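Local structure of LbaCas13a H328A (C2c2) (Lachnospiraceae bacterium NK4A179, 5WLH) at residues S285-L290 with G1229-E1234; R293-M298 with L1138-A1143; R301-V306 with W328-A333; Y458-L463 with A1171-I1176. The protein binds pre-crRNA and acts as an RNA-targeting, A-cleaving CRISPR-Cas13a ribonuclease, probably through its HEPN domains. All blocks are in the same frame, centred on the assembly; numbering follows the deposited sequence.

In the fold
Contacts 1 and 2 are almost one cluster, their centres about 3 Å apart, and a salt bridge of 2.7 Å between Glu1231 OE2 of contact 1 and Arg295 NE of contact 2 joins them. Contact 3 lies farther along helix 292-311, its centre about 17 Å from that of contact 1. The two meet again through the guide RNA: Glu1231 O bonds the edge of the base of G2 of chain B, and Trp328 stacks on its face. Contact 4 sits the other way, its centre about 19 Å from that of contact 2, and packs on it through His1141 and Ile1176. Contacts 3 and 4 mark the extremes, with centres about 36 Å apart.

Contact 1: S285-L290 with G1229-E1234; sequences SDYASL and GLEIFE. With nucleotides of chain B.
Tyr287 and Glu1231 approach from opposite directions and meet through the phenol oxygen: Tyr287 OH donates over 2.6 Å to Glu1231 OE2, which accepts on its anti lone pair. The ring and the carboxylate are turned 54° from one another. A chi1 of -169°, setting CG opposite the backbone N, carries the ring of Tyr287 to segment 1229-1234, while the chain of Glu1231 is bent at chi2 (-84°) and brings its carboxylate to the hydroxyl. Beside this bond Ile1232 packs obliquely on the tyrosine, its CG1 lying 3.5 Å from Tyr287 CE2 and its CD1 3.5 Å from Tyr287 OH. Arg295 forms a salt bridge to the same OE2, so one carboxylate oxygen takes two partners beside the buried ring of Tyr287. With the hydroxyl gone, as in a phenylalanine here, Glu1231 OE2 would probably be left with one mate fewer and its carboxylate freer to turn. The backbone of the same glutamate reads the guide RNA: Glu1231 O accepts from N1 of G2 of chain B at 2.7 Å and from N2 of that base at 2.9 Å, a forked bond to the Watson-Crick edge of guanine. Around the pair, Tyr287, on helix 268-287, rests on Leu299 of helix 292-311 and Tyr448 of helix 429-458; Ile1232 touches Ile444 of the latter, and Ala288 leans on Ala1143 of helix 1106-1145.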
# COMPACT_ATOMS: atom_id res chain seq x y z
N SER A 285 -25.28 18.16 5.26
CA SER A 285 -26.50 17.84 5.99
C SER A 285 -27.73 17.88 5.08
O SER A 285 -28.53 16.93 5.06
CB SER A 285 -26.65 18.81 7.17
OG SER A 285 -27.80 18.51 7.94
N ASP A 286 -27.89 18.96 4.33
CA ASP A 286 -29.05 19.12 3.46
C ASP A 286 -29.07 18.12 2.33
O ASP A 286 -30.15 17.68 1.89
CB ASP A 286 -29.08 20.54 2.88
CG ASP A 286 -29.38 21.57 3.92
OD1 ASP A 286 -29.94 21.20 4.97
OD2 ASP A 286 -29.06 22.75 3.68
N TYR A 287 -27.89 17.75 1.81
CA TYR A 287 -27.83 16.86 0.67
C TYR A 287 -28.26 15.45 1.04
O TYR A 287 -28.69 14.70 0.16
CB TYR A 287 -26.41 16.86 0.08
CG TYR A 287 -26.32 16.18 -1.26
CD1 TYR A 287 -26.66 16.86 -2.43
CD2 TYR A 287 -25.95 14.85 -1.37
CE1 TYR A 287 -26.61 16.24 -3.67
CE2 TYR A 287 -25.90 14.22 -2.60
CZ TYR A 287 -26.23 14.92 -3.75
OH TYR A 287 -26.20 14.32 -4.97
N ALA A 288 -28.15 15.08 2.31
CA ALA A 288 -28.51 13.74 2.75
C ALA A 288 -30.03 13.68 2.90
O ALA A 288 -30.58 13.69 4.00
CB ALA A 288 -27.80 13.39 4.05
N SER A 289 -30.71 13.65 1.76
CA SER A 289 -32.16 13.63 1.68
C SER A 289 -32.59 12.43 0.84
O SER A 289 -32.12 12.26 -0.29
CB SER A 289 -32.70 14.92 1.06
OG SER A 289 -34.01 14.72 0.52
N LEU A 290 -33.49 11.60 1.39
CA LEU A 290 -33.98 10.46 0.63
C LEU A 290 -34.78 10.90 -0.60
O LEU A 290 -34.89 10.13 -1.56
CB LEU A 290 -34.83 9.56 1.52
CG LEU A 290 -34.10 9.19 2.81
CD1 LEU A 290 -35.02 8.42 3.74
CD2 LEU A 290 -32.86 8.39 2.50
N GLY A 1229 -27.90 8.62 -2.38
CA GLY A 1229 -26.63 9.32 -2.32
C GLY A 1229 -25.52 8.71 -3.15
O GLY A 1229 -24.51 9.38 -3.37
N LEU A 1230 -25.68 7.48 -3.66
CA LEU A 1230 -24.56 6.81 -4.33
C LEU A 1230 -24.18 7.46 -5.66
O LEU A 1230 -23.12 7.11 -6.19
CB LEU A 1230 -24.87 5.33 -4.56
CG LEU A 1230 -24.85 4.45 -3.31
CD1 LEU A 1230 -24.87 3.00 -3.72
CD2 LEU A 1230 -23.65 4.79 -2.41
N GLU A 1231 -24.99 8.39 -6.18
CA GLU A 1231 -24.55 9.19 -7.32
C GLU A 1231 -23.26 9.97 -7.03
O GLU A 1231 -22.54 10.32 -7.97
CB GLU A 1231 -25.67 10.13 -7.75
CG GLU A 1231 -25.92 11.31 -6.79
CD GLU A 1231 -26.83 10.95 -5.63
OE1 GLU A 1231 -27.39 9.83 -5.60
OE2 GLU A 1231 -26.97 11.80 -4.72
N ILE A 1232 -22.98 10.27 -5.76
CA ILE A 1232 -21.75 10.93 -5.33
C ILE A 1232 -20.60 9.93 -5.30
O ILE A 1232 -19.46 10.26 -5.64
CB ILE A 1232 -21.97 11.56 -3.94
CG1 ILE A 1232 -23.08 12.61 -4.02
CG2 ILE A 1232 -20.70 12.15 -3.35
CD1 ILE A 1232 -22.70 13.79 -4.86
N PHE A 1233 -20.89 8.71 -4.87
CA PHE A 1233 -19.89 7.66 -4.72
C PHE A 1233 -19.46 7.04 -6.04
O PHE A 1233 -18.30 6.64 -6.20
CB PHE A 1233 -20.48 6.60 -3.79
CG PHE A 1233 -19.51 5.60 -3.30
CD1 PHE A 1233 -18.78 5.84 -2.15
CD2 PHE A 1233 -19.37 4.39 -3.95
CE1 PHE A 1233 -17.88 4.88 -1.68
CE2 PHE A 1233 -18.48 3.42 -3.48
CZ PHE A 1233 -17.74 3.68 -2.35
N GLU A 1234 -20.37 6.96 -7.01
CA GLU A 1234 -20.12 6.16 -8.20
C GLU A 1234 -21.03 6.67 -9.31
O GLU A 1234 -21.85 7.56 -9.10
CB GLU A 1234 -20.39 4.68 -7.91
CG GLU A 1234 -21.88 4.39 -7.69
CD GLU A 1234 -22.17 2.96 -7.25
OE1 GLU A 1234 -23.36 2.56 -7.28
OE2 GLU A 1234 -21.23 2.25 -6.88
P G B 2 -24.69 10.20 -19.39
OP1 G B 2 -24.41 10.31 -20.85
OP2 G B 2 -25.40 9.00 -18.87
O5' G B 2 -23.33 10.36 -18.58
C5' G B 2 -22.56 11.56 -18.68
C4' G B 2 -21.44 11.64 -17.67
O4' G B 2 -21.98 11.70 -16.32
C3' G B 2 -20.45 10.47 -17.67
O3' G B 2 -19.18 10.98 -17.29
C2' G B 2 -20.97 9.60 -16.54
O2' G B 2 -20.03 8.71 -15.99
C1' G B 2 -21.41 10.66 -15.54
N9 G B 2 -22.41 10.18 -14.59
C8 G B 2 -23.63 9.67 -14.95
N7 G B 2 -24.34 9.31 -13.92
C5 G B 2 -23.51 9.58 -12.83
C6 G B 2 -23.78 9.38 -11.44
O6 G B 2 -24.79 8.91 -10.93
N1 G B 2 -22.72 9.80 -10.64
C2 G B 2 -21.55 10.33 -11.11
N2 G B 2 -20.66 10.67 -10.16
N3 G B 2 -21.29 10.52 -12.42
C4 G B 2 -22.32 10.13 -13.22

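Contact 2: R293-M298 with L1138-A1143; sequences RVRDDM and LGYHYA
Arg295 and Tyr1140 meet by van der Waals contact: Arg295 CD lies 3.2 Å from Tyr1140 OH, close to the plane of the phenol and at its edge. The side chains cross at about a right angle, and the guanidinium and ring planes are 87° apart. A bend at chi3 (-53°) turns one guanidinium face to the phenol oxygen. Tyr1140 OH therefore lies 3.3 Å from Arg295 NH1 without a hydrogen bond, because the N-H bonds run in the guanidinium plane and not toward an atom above it.

The polar bonds of both groups go elsewhere. Arg295 spends its nitrogens on the carboxylates of Glu1231 and Glu292 and on the carbonyl of Ser289, three partners that should fix the rotation of the flat group. Tyr1140 OH is hydrogen-bonded to Ser1228 OG, with a weak bond to Ser289 O besides.

Further contacts of Tyr1140 are aromatic. Its ring meets Tyr448 edge-to-face, and Tyr1140 CD2 sits 3.7 Å above the imidazole plane of the next residue, His1141, over its centre.

The two backbones stay well apart, with 12.1 Å between Arg295 CA and Tyr1140 CA. Helix 292-311 thus reaches the long helix 1106-1145 through side chains, with Tyr287 of helix 268-287 against Arg295 and helix 429-458 against Tyr1140.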
# COMPACT_ATOMS: atom_id res chain seq x y z
N ARG A 293 -35.21 14.40 -5.58
CA ARG A 293 -35.39 15.70 -6.21
C ARG A 293 -34.63 16.80 -5.48
O ARG A 293 -34.17 17.75 -6.12
CB ARG A 293 -36.89 16.01 -6.27
CG ARG A 293 -37.68 14.99 -7.08
CD ARG A 293 -39.19 15.19 -6.88
NE ARG A 293 -39.56 15.15 -5.46
CZ ARG A 293 -40.76 15.47 -4.99
NH1 ARG A 293 -41.72 15.86 -5.82
NH2 ARG A 293 -40.99 15.41 -3.68
N VAL A 294 -34.50 16.69 -4.16
CA VAL A 294 -33.73 17.66 -3.38
C VAL A 294 -32.25 17.58 -3.77
O VAL A 294 -31.59 18.61 -3.99
CB VAL A 294 -33.92 17.40 -1.88
CG1 VAL A 294 -32.92 18.21 -1.05
CG2 VAL A 294 -35.35 17.70 -1.44
N ARG A 295 -31.73 16.37 -3.86
CA ARG A 295 -30.33 16.19 -4.25
C ARG A 295 -30.10 16.63 -5.69
O ARG A 295 -29.11 17.31 -5.98
CB ARG A 295 -29.93 14.73 -4.07
CG ARG A 295 -30.23 14.20 -2.68
CD ARG A 295 -29.30 13.01 -2.32
NE ARG A 295 -29.28 11.93 -3.30
CZ ARG A 295 -30.23 11.00 -3.45
NH1 ARG A 295 -31.34 11.01 -2.71
NH2 ARG A 295 -30.07 10.06 -4.36
N ASP A 296 -31.01 16.26 -6.61
CA ASP A 296 -30.88 16.70 -7.99
C ASP A 296 -30.78 18.21 -8.09
O ASP A 296 -29.95 18.74 -8.83
CB ASP A 296 -32.06 16.20 -8.82
CG ASP A 296 -31.95 14.73 -9.16
OD1 ASP A 296 -31.16 14.02 -8.50
OD2 ASP A 296 -32.66 14.27 -10.09
N ASP A 297 -31.62 18.93 -7.34
CA ASP A 297 -31.61 20.38 -7.42
C ASP A 297 -30.31 20.96 -6.86
O ASP A 297 -29.76 21.92 -7.40
CB ASP A 297 -32.80 20.97 -6.68
CG ASP A 297 -32.75 22.47 -6.61
OD1 ASP A 297 -33.07 23.10 -7.64
OD2 ASP A 297 -32.39 23.00 -5.54
N MET A 298 -29.79 20.35 -5.79
CA MET A 298 -28.54 20.84 -5.20
C MET A 298 -27.35 20.56 -6.12
O MET A 298 -26.47 21.41 -6.26
CB MET A 298 -28.33 20.21 -3.83
CG MET A 298 -29.32 20.73 -2.79
SD MET A 298 -29.15 19.76 -1.28
CE MET A 298 -27.66 20.46 -0.58
N LEU A 1138 -22.97 4.92 5.78
CA LEU A 1138 -23.10 5.31 7.18
C LEU A 1138 -23.06 6.82 7.33
O LEU A 1138 -23.86 7.39 8.07
CB LEU A 1138 -21.98 4.69 8.01
CG LEU A 1138 -22.22 3.23 8.33
CD1 LEU A 1138 -20.96 2.69 9.03
CD2 LEU A 1138 -23.48 3.06 9.27
N GLY A 1139 -22.12 7.49 6.67
CA GLY A 1139 -22.02 8.92 6.84
C GLY A 1139 -23.21 9.65 6.26
O GLY A 1139 -23.74 10.58 6.87
N TYR A 1140 -23.65 9.21 5.09
CA TYR A 1140 -24.79 9.81 4.41
C TYR A 1140 -26.07 9.61 5.22
O TYR A 1140 -26.81 10.57 5.49
CB TYR A 1140 -24.89 9.21 3.02
CG TYR A 1140 -26.08 9.62 2.22
CD1 TYR A 1140 -26.04 10.75 1.42
CD2 TYR A 1140 -27.26 8.89 2.28
CE1 TYR A 1140 -27.15 11.13 0.67
CE2 TYR A 1140 -28.38 9.26 1.54
CZ TYR A 1140 -28.31 10.38 0.73
OH TYR A 1140 -29.41 10.75 -0.01
N HIS A 1141 -26.35 8.38 5.63
CA HIS A 1141 -27.60 8.17 6.38
C HIS A 1141 -27.51 8.71 7.79
O HIS A 1141 -28.54 9.10 8.36
CB HIS A 1141 -27.97 6.70 6.36
CG HIS A 1141 -28.39 6.24 5.01
ND1 HIS A 1141 -29.63 6.55 4.47
CD2 HIS A 1141 -27.71 5.59 4.04
CE1 HIS A 1141 -29.71 6.05 3.26
NE2 HIS A 1141 -28.56 5.46 2.97
N TYR A 1142 -26.31 8.78 8.36
CA TYR A 1142 -26.13 9.48 9.63
C TYR A 1142 -26.47 10.95 9.48
O TYR A 1142 -27.17 11.54 10.32
CB TYR A 1142 -24.69 9.32 10.12
CG TYR A 1142 -24.37 10.00 11.42
CD1 TYR A 1142 -24.70 9.40 12.64
CD2 TYR A 1142 -23.72 11.22 11.44
CE1 TYR A 1142 -24.36 10.02 13.85
CE2 TYR A 1142 -23.38 11.84 12.64
CZ TYR A 1142 -23.69 11.22 13.83
OH TYR A 1142 -23.35 11.84 15.00
N ALA A 1143 -25.96 11.58 8.41
CA ALA A 1143 -26.35 12.95 8.12
C ALA A 1143 -27.86 13.05 7.93
O ALA A 1143 -28.49 14.01 8.40
CB ALA A 1143 -25.62 13.47 6.88

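Contact 3: R301-V306 with W328-A333; sequences RMRRLV and WEDAAA. With nucleotides of chain B.
Beside the pocket for G2 of chain B, Arg303 and Asp330 bind helix 292-311 to the short helix 327-335, which carries the tryptophan that meets the base. The guanidinium grips the carboxylate side-on and at one atom: Arg303 NE lies 2.8 Å and Arg303 NH2 2.7 Å from Asp330 OD2. That oxygen is in the guanidinium plane, but the two planes are 73° apart; OD2 offers its anti lone pair to NE, whereas NH2 comes from above the carboxylate plane. A bend at chi2 (65°) carries the arginine to this position. Over one guanidinium face runs the backbone of Ala331, probably the engineered alanine of this variant, with its CA 3.5 Å from Arg303 NH2. Glu434 and the ring of Trp437, a cation-pi partner, hold the arginine from helix 429-458. A methionine in place of Arg303 would probably cost Asp330 OD2 both guanidinium bonds, leaving Asp330 with Arg334, and take from Glu434 its salt bridge to this arginine. Trp328 points away from helix 292-311, and guanine covers one face of its indole, Trp328 CZ3 being 3.2 Å from N3 of G2 of chain B. Such stacking of a base on a tryptophan is common in RNA recognition.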
# COMPACT_ATOMS: atom_id res chain seq x y z
N ARG A 301 -27.31 23.20 -8.85
CA ARG A 301 -26.73 24.47 -8.46
C ARG A 301 -25.21 24.39 -8.44
O ARG A 301 -24.52 25.34 -8.85
CB ARG A 301 -27.25 24.90 -7.10
CG ARG A 301 -28.76 25.27 -7.14
CD ARG A 301 -29.33 25.42 -5.76
NE ARG A 301 -30.79 25.33 -5.82
CZ ARG A 301 -31.57 26.34 -6.20
NH1 ARG A 301 -31.02 27.51 -6.51
NH2 ARG A 301 -32.89 26.20 -6.24
N MET A 302 -24.67 23.28 -7.96
CA MET A 302 -23.22 23.11 -7.99
C MET A 302 -22.71 23.02 -9.43
O MET A 302 -21.66 23.58 -9.76
CB MET A 302 -22.83 21.86 -7.20
CG MET A 302 -21.35 21.75 -6.96
SD MET A 302 -20.95 20.27 -5.97
CE MET A 302 -21.10 19.00 -7.21
N ARG A 303 -23.47 22.35 -10.30
CA ARG A 303 -23.10 22.29 -11.71
C ARG A 303 -23.07 23.68 -12.33
O ARG A 303 -22.18 24.00 -13.13
CB ARG A 303 -24.06 21.38 -12.47
CG ARG A 303 -23.76 21.23 -13.94
CD ARG A 303 -22.42 20.53 -14.17
NE ARG A 303 -21.95 20.72 -15.53
CZ ARG A 303 -20.82 20.23 -16.02
NH1 ARG A 303 -20.02 19.50 -15.23
NH2 ARG A 303 -20.48 20.48 -17.28
N ARG A 304 -24.05 24.52 -11.99
CA ARG A 304 -24.07 25.89 -12.53
C ARG A 304 -22.83 26.66 -12.10
O ARG A 304 -22.30 27.48 -12.86
CB ARG A 304 -25.34 26.61 -12.10
CG ARG A 304 -26.57 26.14 -12.85
CD ARG A 304 -27.70 27.14 -12.72
NE ARG A 304 -28.97 26.58 -13.15
CZ ARG A 304 -29.85 26.03 -12.33
NH1 ARG A 304 -29.59 25.98 -11.03
NH2 ARG A 304 -30.99 25.54 -12.80
N LEU A 305 -22.36 26.44 -10.87
CA LEU A 305 -21.14 27.11 -10.45
C LEU A 305 -19.96 26.69 -11.32
O LEU A 305 -19.12 27.53 -11.68
CB LEU A 305 -20.83 26.81 -8.99
CG LEU A 305 -21.76 27.49 -7.99
CD1 LEU A 305 -21.45 27.02 -6.58
CD2 LEU A 305 -21.61 28.99 -8.07
N VAL A 306 -19.87 25.40 -11.66
CA VAL A 306 -18.79 24.95 -12.54
C VAL A 306 -18.93 25.57 -13.91
O VAL A 306 -17.96 26.05 -14.52
CB VAL A 306 -18.78 23.41 -12.63
CG1 VAL A 306 -17.73 22.94 -13.65
CG2 VAL A 306 -18.53 22.79 -11.26
N TRP A 328 -25.60 15.62 -16.05
CA TRP A 328 -24.70 14.68 -16.71
C TRP A 328 -24.71 14.89 -18.22
O TRP A 328 -23.68 14.70 -18.87
CB TRP A 328 -25.08 13.24 -16.34
CG TRP A 328 -25.49 13.11 -14.88
CD1 TRP A 328 -26.75 12.91 -14.39
CD2 TRP A 328 -24.63 13.18 -13.73
NE1 TRP A 328 -26.73 12.85 -13.02
CE2 TRP A 328 -25.43 13.01 -12.59
CE3 TRP A 328 -23.25 13.36 -13.56
CZ2 TRP A 328 -24.91 13.02 -11.29
CZ3 TRP A 328 -22.73 13.36 -12.28
CH2 TRP A 328 -23.56 13.20 -11.16
N GLU A 329 -25.85 15.29 -18.78
CA GLU A 329 -25.88 15.67 -20.19
C GLU A 329 -25.02 16.90 -20.45
O GLU A 329 -24.31 16.97 -21.45
CB GLU A 329 -27.33 15.93 -20.62
CG GLU A 329 -27.57 15.86 -22.11
CD GLU A 329 -29.05 15.72 -22.44
OE1 GLU A 329 -29.66 16.73 -22.87
OE2 GLU A 329 -29.61 14.61 -22.27
N ASP A 330 -25.08 17.88 -19.55
CA ASP A 330 -24.22 19.04 -19.71
C ASP A 330 -22.76 18.64 -19.60
O ASP A 330 -21.92 19.10 -20.38
CB ASP A 330 -24.53 20.11 -18.67
CG ASP A 330 -23.70 21.35 -18.89
OD1 ASP A 330 -23.93 22.04 -19.90
OD2 ASP A 330 -22.77 21.61 -18.09
N ALA A 331 -22.45 17.78 -18.62
CA ALA A 331 -21.08 17.29 -18.46
C ALA A 331 -20.60 16.62 -19.73
O ALA A 331 -19.50 16.90 -20.21
CB ALA A 331 -21.02 16.32 -17.28
N ALA A 332 -21.43 15.74 -20.30
CA ALA A 332 -21.09 15.08 -21.55
C ALA A 332 -20.87 16.10 -22.66
O ALA A 332 -20.00 15.91 -23.53
CB ALA A 332 -22.18 14.10 -21.95
N ALA A 333 -21.63 17.20 -22.64
CA ALA A 333 -21.52 18.21 -23.69
C ALA A 333 -20.20 18.95 -23.63
O ALA A 333 -19.57 19.19 -24.67
CB ALA A 333 -22.69 19.18 -23.59
P G B 2 -24.69 10.20 -19.39
OP1 G B 2 -24.41 10.31 -20.85
OP2 G B 2 -25.40 9.00 -18.87
O5' G B 2 -23.33 10.36 -18.58
C5' G B 2 -22.56 11.56 -18.68
C4' G B 2 -21.44 11.64 -17.67
O4' G B 2 -21.98 11.70 -16.32
C3' G B 2 -20.45 10.47 -17.67
O3' G B 2 -19.18 10.98 -17.29
C2' G B 2 -20.97 9.60 -16.54
O2' G B 2 -20.03 8.71 -15.99
C1' G B 2 -21.41 10.66 -15.54
N9 G B 2 -22.41 10.18 -14.59
C8 G B 2 -23.63 9.67 -14.95
N7 G B 2 -24.34 9.31 -13.92
C5 G B 2 -23.51 9.58 -12.83
C6 G B 2 -23.78 9.38 -11.44
O6 G B 2 -24.79 8.91 -10.93
N1 G B 2 -22.72 9.80 -10.64
C2 G B 2 -21.55 10.33 -11.11
N2 G B 2 -20.66 10.67 -10.16
N3 G B 2 -21.29 10.52 -12.42
C4 G B 2 -22.32 10.13 -13.22

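Contact 4: Y458-L463 with A1171-I1176; sequences YAMDEL and AILYQI
Between Met460 and Leu463, the two residues of this loop that reach helix 1171-1180, Glu462 OE1 is gripped by Lys468 and Lys475 in two salt bridges. Glu462 lies in a 3-10 turn, 461-463, which follows helix 429-458 and is closed by a backbone bond of 3.0 Å from Leu463 N to Met460 O. The partner helix is probably part of the second HEPN nuclease domain, as in other Cas13a enzymes. Its first turn is regular, Gln1175 N bonding to Ala1171 O at 2.8 Å.

No hydrogen bond crosses the contact; it is packing of a loop on a helix. Met460 is bent at both chi2 (-68°) and chi3 (-70°), which tucks its methyl group against the helix backbone. Met460 CE comes 3.5 Å from Leu1173 O and 3.8 Å from Leu1173 CB, and Met460 SD follows at 4.0 Å from the same CB. The methionine and Leu1173 side chains cross at about a right angle. Met460 also touches Tyr609, the residue directly after an R-X4-H sequence of the kind that marks HEPN domains, so this one loop residue probably touches both HEPN regions.

The hydroxyl of Tyr1174 is hydrogen-bonded to the carbonyl of Pro1185. A chi1 of 174° swings its ring to where Leu463 meets it obliquely: one methyl, Leu463 CD2, rests 3.7 Å from Tyr1174 CD2.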
# COMPACT_ATOMS: atom_id res chain seq x y z
N TYR A 458 -16.74 4.91 16.28
CA TYR A 458 -16.94 5.51 17.58
C TYR A 458 -18.40 5.71 17.99
O TYR A 458 -18.63 6.12 19.14
CB TYR A 458 -16.22 6.86 17.65
CG TYR A 458 -14.75 6.75 17.34
CD1 TYR A 458 -13.96 5.76 17.92
CD2 TYR A 458 -14.14 7.64 16.46
CE1 TYR A 458 -12.61 5.65 17.65
CE2 TYR A 458 -12.78 7.54 16.18
CZ TYR A 458 -12.04 6.54 16.76
OH TYR A 458 -10.70 6.43 16.49
N ALA A 459 -19.37 5.45 17.12
CA ALA A 459 -20.76 5.68 17.49
C ALA A 459 -21.65 4.48 17.20
O ALA A 459 -22.86 4.63 17.01
CB ALA A 459 -21.32 6.93 16.79
N MET A 460 -21.07 3.27 17.19
CA MET A 460 -21.83 2.05 16.92
C MET A 460 -21.50 0.97 17.95
O MET A 460 -21.48 -0.21 17.63
CB MET A 460 -21.55 1.54 15.50
CG MET A 460 -21.91 2.55 14.41
SD MET A 460 -23.68 2.85 14.24
CE MET A 460 -24.25 1.29 13.55
N ASP A 461 -21.18 1.40 19.17
CA ASP A 461 -20.83 0.48 20.26
C ASP A 461 -21.80 -0.71 20.37
O ASP A 461 -21.38 -1.85 20.59
CB ASP A 461 -20.83 1.28 21.57
CG ASP A 461 -19.69 0.93 22.47
OD1 ASP A 461 -19.51 -0.27 22.77
OD2 ASP A 461 -19.00 1.88 22.91
N GLU A 462 -23.09 -0.46 20.26
CA GLU A 462 -24.06 -1.51 20.57
C GLU A 462 -24.23 -2.51 19.44
O GLU A 462 -25.10 -3.39 19.53
CB GLU A 462 -25.39 -0.86 20.98
CG GLU A 462 -25.16 0.29 21.96
CD GLU A 462 -26.25 0.45 23.01
OE1 GLU A 462 -25.92 0.82 24.16
OE2 GLU A 462 -27.43 0.23 22.70
N LEU A 463 -23.43 -2.42 18.38
CA LEU A 463 -23.28 -3.56 17.48
C LEU A 463 -22.66 -4.75 18.21
O LEU A 463 -22.89 -5.90 17.81
CB LEU A 463 -22.42 -3.20 16.27
CG LEU A 463 -22.96 -2.19 15.27
CD1 LEU A 463 -21.97 -1.97 14.12
CD2 LEU A 463 -24.30 -2.66 14.71
N ALA A 1171 -32.02 2.62 13.43
CA ALA A 1171 -32.16 1.37 12.71
C ALA A 1171 -31.39 1.38 11.39
O ALA A 1171 -30.73 0.39 11.06
CB ALA A 1171 -33.63 1.07 12.43
N ILE A 1172 -31.50 2.48 10.63
CA ILE A 1172 -30.84 2.52 9.32
C ILE A 1172 -29.34 2.27 9.49
O ILE A 1172 -28.74 1.57 8.68
CB ILE A 1172 -31.10 3.85 8.59
CG1 ILE A 1172 -30.34 3.90 7.26
CG2 ILE A 1172 -30.71 5.01 9.42
CD1 ILE A 1172 -30.81 2.92 6.25
N LEU A 1173 -28.75 2.80 10.55
CA LEU A 1173 -27.31 2.63 10.74
C LEU A 1173 -26.98 1.19 11.10
O LEU A 1173 -26.02 0.61 10.57
CB LEU A 1173 -26.81 3.57 11.84
CG LEU A 1173 -27.08 5.05 11.64
CD1 LEU A 1173 -26.58 5.83 12.86
CD2 LEU A 1173 -26.44 5.54 10.34
N TYR A 1174 -27.76 0.59 12.00
CA TYR A 1174 -27.61 -0.82 12.31
C TYR A 1174 -27.69 -1.65 11.04
O TYR A 1174 -26.85 -2.52 10.79
CB TYR A 1174 -28.70 -1.25 13.32
CG TYR A 1174 -28.67 -2.74 13.56
CD1 TYR A 1174 -29.33 -3.63 12.71
CD2 TYR A 1174 -27.93 -3.27 14.61
CE1 TYR A 1174 -29.25 -4.99 12.90
CE2 TYR A 1174 -27.86 -4.65 14.83
CZ TYR A 1174 -28.53 -5.50 13.98
OH TYR A 1174 -28.43 -6.85 14.17
N GLN A 1175 -28.72 -1.40 10.23
CA GLN A 1175 -28.98 -2.24 9.07
C GLN A 1175 -27.90 -2.08 8.01
O GLN A 1175 -27.57 -3.04 7.31
CB GLN A 1175 -30.37 -1.94 8.51
CG GLN A 1175 -31.48 -2.30 9.53
CD GLN A 1175 -31.92 -3.74 9.38
OE1 GLN A 1175 -31.40 -4.64 10.03
NE2 GLN A 1175 -32.84 -3.97 8.46
N ILE A 1176 -27.33 -0.88 7.90
CA ILE A 1176 -26.21 -0.70 6.98
C ILE A 1176 -25.04 -1.57 7.41
O ILE A 1176 -24.46 -2.30 6.60
CB ILE A 1176 -25.80 0.78 6.89
CG1 ILE A 1176 -26.87 1.58 6.12
CG2 ILE A 1176 -24.43 0.90 6.17
CD1 ILE A 1176 -26.71 3.08 6.21